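Local coordinates for protein group 1 truncated hemoglobin GlbN (Synechocystis sp., PDB 1S69) that binds one heme per subunit and forms a very stable complex with oxygen, as a hexacoordinate truncated hemoglobin with the 2-on-2 helical globin fold, at residues Y65-H70 and K118-N123. Residues are numbered along the deposited sequence; the frame is centred on the assembly and turned at random.
With HEM (protoporphyrin IX containing Fe), chain D.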
loop_
_atom_site.group_PDB
_atom_site.type_symbol
_atom_site.label_atom_id
_atom_site.label_comp_id
_atom_site.label_asym_id
_atom_site.label_seq_id
_atom_site.Cartn_x
_atom_site.Cartn_y
_atom_site.Cartn_z
ATOM N N TYR A 65 7.349 8.920 -7.387
ATOM C CA TYR A 65 8.197 7.831 -6.920
ATOM C C TYR A 65 8.078 7.676 -5.428
ATOM O O TYR A 65 7.878 8.673 -4.721
ATOM C CB TYR A 65 9.643 8.073 -7.326
ATOM C CG TYR A 65 9.774 7.927 -8.822
ATOM C CD1 TYR A 65 9.663 9.042 -9.655
ATOM C CD2 TYR A 65 10.000 6.675 -9.388
ATOM C CE1 TYR A 65 9.769 8.937 -11.032
ATOM C CE2 TYR A 65 10.116 6.535 -10.769
ATOM C CZ TYR A 65 9.973 7.694 -11.585
ATOM O OH TYR A 65 10.063 7.600 -12.947
ATOM N N MET A 66 8.273 6.454 -4.947
ATOM C CA MET A 66 8.123 6.173 -3.490
ATOM C C MET A 66 9.030 6.973 -2.607
ATOM O O MET A 66 8.648 7.349 -1.495
ATOM C CB MET A 66 8.318 4.678 -3.205
ATOM C CG MET A 66 7.143 3.855 -3.796
ATOM S SD MET A 66 5.495 4.246 -3.182
ATOM C CE MET A 66 4.914 5.339 -4.477
ATOM N N ARG A 67 10.271 7.190 -3.061
ATOM C CA ARG A 67 11.214 7.903 -2.221
ATOM C C ARG A 67 10.781 9.363 -2.036
ATOM O O ARG A 67 10.704 9.850 -0.871
ATOM C CB ARG A 67 12.645 7.780 -2.771
ATOM C CG ARG A 67 13.696 8.505 -1.932
ATOM C CD ARG A 67 15.153 8.342 -2.481
ATOM N NE ARG A 67 15.554 7.017 -2.171
ATOM C CZ ARG A 67 16.302 6.654 -1.136
ATOM N NH1 ARG A 67 16.903 7.540 -0.387
ATOM N NH2 ARG A 67 16.536 5.370 -0.932
ATOM N N GLU A 68 10.460 10.064 -3.137
ATOM C CA GLU A 68 10.025 11.452 -3.000
ATOM C C GLU A 68 8.659 11.508 -2.276
ATOM O O GLU A 68 8.400 12.440 -1.508
ATOM C CB GLU A 68 9.931 12.168 -4.389
ATOM C CG GLU A 68 8.832 11.578 -5.308
ATOM C CD GLU A 68 8.899 12.135 -6.746
ATOM O OE1 GLU A 68 9.342 13.296 -6.919
ATOM O OE2 GLU A 68 8.561 11.433 -7.698
ATOM N N ALA A 69 7.791 10.515 -2.524
ATOM C CA ALA A 69 6.462 10.494 -1.928
ATOM C C ALA A 69 6.529 10.498 -0.391
ATOM O O ALA A 69 5.670 11.089 0.257
ATOM C CB ALA A 69 5.708 9.297 -2.405
ATOM N N HIS A 70 7.540 9.819 0.177
ATOM C CA HIS A 70 7.586 9.563 1.633
ATOM C C HIS A 70 8.656 10.363 2.331
ATOM O O HIS A 70 8.766 10.275 3.511
ATOM C CB HIS A 70 7.707 8.078 1.943
ATOM C CG HIS A 70 6.552 7.285 1.409
ATOM N ND1 HIS A 70 6.558 6.716 0.152
ATOM C CD2 HIS A 70 5.318 7.058 1.917
ATOM C CE1 HIS A 70 5.411 6.084 -0.059
ATOM N NE2 HIS A 70 4.621 6.338 0.960
ATOM N N LYS A 118 10.822 -0.918 0.197
ATOM C CA LYS A 118 11.182 -0.500 1.570
ATOM C C LYS A 118 12.271 0.589 1.629
ATOM O O LYS A 118 12.131 1.548 2.388
ATOM C CB LYS A 118 11.646 -1.698 2.384
ATOM C CG LYS A 118 11.709 -1.398 3.889
ATOM C CD LYS A 118 12.074 -2.593 4.700
ATOM C CE LYS A 118 12.153 -2.169 6.177
ATOM N NZ LYS A 118 12.331 -3.427 7.034
ATOM N N ARG A 119 13.389 0.402 0.889
ATOM C CA ARG A 119 14.514 1.343 0.940
ATOM C C ARG A 119 14.073 2.723 0.457
ATOM O O ARG A 119 14.465 3.739 0.990
ATOM C CB ARG A 119 15.655 0.852 0.046
ATOM C CG ARG A 119 16.426 -0.300 0.634
ATOM C CD ARG A 119 17.352 0.210 1.621
ATOM N NE ARG A 119 18.039 -0.872 2.287
ATOM C CZ ARG A 119 19.286 -0.822 2.673
ATOM N NH1 ARG A 119 20.022 0.262 2.436
ATOM N NH2 ARG A 119 19.805 -1.894 3.256
ATOM N N ASP A 120 13.269 2.754 -0.597
ATOM C CA ASP A 120 12.829 4.052 -1.141
ATOM C C ASP A 120 11.816 4.754 -0.227
ATOM O O ASP A 120 12.023 5.925 0.135
ATOM C CB ASP A 120 12.295 3.869 -2.554
ATOM C CG ASP A 120 13.420 3.880 -3.605
ATOM O OD1 ASP A 120 14.391 4.648 -3.517
ATOM O OD2 ASP A 120 13.363 3.139 -4.589
ATOM N N VAL A 121 10.782 4.032 0.185
ATOM C CA VAL A 121 9.780 4.553 1.103
ATOM C C VAL A 121 10.493 5.115 2.329
ATOM O O VAL A 121 10.246 6.245 2.761
ATOM C CB VAL A 121 8.743 3.434 1.545
ATOM C CG1 VAL A 121 7.894 3.908 2.741
ATOM C CG2 VAL A 121 7.783 3.016 0.387
ATOM N N LEU A 122 11.378 4.319 2.927
ATOM C CA LEU A 122 12.054 4.802 4.145
ATOM C C LEU A 122 13.268 5.719 3.875
ATOM O O LEU A 122 13.931 6.176 4.807
ATOM C CB LEU A 122 12.452 3.583 5.040
ATOM C CG LEU A 122 11.273 2.708 5.527
ATOM C CD1 LEU A 122 11.774 1.518 6.301
ATOM C CD2 LEU A 122 10.229 3.536 6.339
ATOM N N ASN A 123 13.585 5.959 2.594
ATOM C CA ASN A 123 14.640 6.904 2.213
ATOM C C ASN A 123 15.987 6.418 2.803
ATOM O O ASN A 123 16.741 7.207 3.393
ATOM C CB ASN A 123 14.346 8.312 2.755
ATOM C CG ASN A 123 13.329 9.091 1.887
ATOM O OD1 ASN A 123 13.593 10.235 1.620
ATOM N ND2 ASN A 123 12.183 8.494 1.491
HETATM C CHA HEM D . 1.737 8.509 -0.158
HETATM C CHB HEM D . 2.322 3.913 -1.717
HETATM C CHC HEM D . 4.353 2.774 2.538
HETATM C CHD HEM D . 2.363 6.838 4.349
HETATM C C1A HEM D . 1.786 7.363 -0.964
HETATM C C2A HEM D . 1.384 7.297 -2.357
HETATM C C3A HEM D . 1.507 6.042 -2.772
HETATM C C4A HEM D . 1.998 5.251 -1.683
HETATM C CMA HEM D . 1.147 5.519 -4.193
HETATM C CAA HEM D . 0.862 8.529 -3.137
HETATM C CBA HEM D . 2.057 8.952 -4.010
HETATM C CGA HEM D . 1.800 10.009 -5.077
HETATM O O1A HEM D . 1.752 11.145 -4.624
HETATM O O2A HEM D . 1.687 9.752 -6.342
HETATM C C1B HEM D . 2.968 3.244 -0.698
HETATM C C2B HEM D . 3.377 1.886 -0.799
HETATM C C3B HEM D . 3.982 1.549 0.375
HETATM C C4B HEM D . 3.902 2.716 1.237
HETATM C CMB HEM D . 3.174 1.014 -2.087
HETATM C CAB HEM D . 4.589 0.185 0.903
HETATM C CBB HEM D . 4.008 -1.050 0.772
HETATM C C1C HEM D . 3.976 3.800 3.414
HETATM C C2C HEM D . 4.200 3.781 4.839
HETATM C C3C HEM D . 3.602 4.897 5.317
HETATM C C4C HEM D . 3.006 5.634 4.234
HETATM C CMC HEM D . 5.001 2.629 5.558
HETATM C CAC HEM D . 3.462 5.442 6.752
HETATM C CBC HEM D . 3.035 4.626 7.705
HETATM C C1D HEM D . 2.032 7.663 3.318
HETATM C C2D HEM D . 1.557 8.997 3.462
HETATM C C3D HEM D . 1.405 9.490 2.062
HETATM C C4D HEM D . 1.799 8.443 1.198
HETATM C CMD HEM D . 1.261 9.780 4.743
HETATM C CAD HEM D . 0.906 10.844 1.600
HETATM C CBD HEM D . 2.200 11.653 1.721
HETATM C CGD HEM D . 1.875 13.112 1.786
HETATM O O1D HEM D . 1.714 13.711 0.733
HETATM O O2D HEM D . 1.787 13.689 2.876
HETATM N NA HEM D . 2.115 6.087 -0.595
HETATM N NB HEM D . 3.276 3.742 0.574
HETATM N NC HEM D . 3.259 4.935 3.099
HETATM N ND HEM D . 2.196 7.367 1.963
HETATM FE FE HEM D . 2.703 5.556 1.263
HETATM O O HOH W 1 17.213 3.237 -3.023
#
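Val121 packs its CG1 over one face of the His70 imidazole, a CH-pi contact 4.0 Å from the ring centroid, while CG2 meets Met66 CB. His70 is the proximal ligand: its NE2 binds the heme iron at 2.1 Å. At the ring edge, close to its plane, ND1 donates to Met66 O (2.7 Å), on a lone pair of that carbonyl, which helps fix the rotation of the imidazole. Val121 CG1 also touches the heme carbon CHC, and Met66, bent at chi2, sets SD 3.5 Å from HEM CHB. Farther from the heme, Arg67 has CG anti to the backbone N (chi1 -180°), which puts CG against Asn123 ND2, and the chain turns at chi3. Its NE makes a salt bridge to the anti lone pair of Asp120 OD1 (3.0 Å), nearly in the guanidinium plane, the carboxylate standing almost perpendicular; a water donates to the same oxygen and weakly accepts from NH2. NH2 also forms a salt bridge with Gln124 OXT, the chain terminus. Asn123, with positive phi, closes helix 115-121 in a Schellman motif, and its ND2 donates to Arg67 O (3.1 Å) and Val121 O. These polar bonds tie the end of helix 115-121 to the first turn of helix 66-77. The carboxylate and the C-terminus would share the arginine's charge, and the ND1 bond probably strengthens the imidazole as an electron donor to iron.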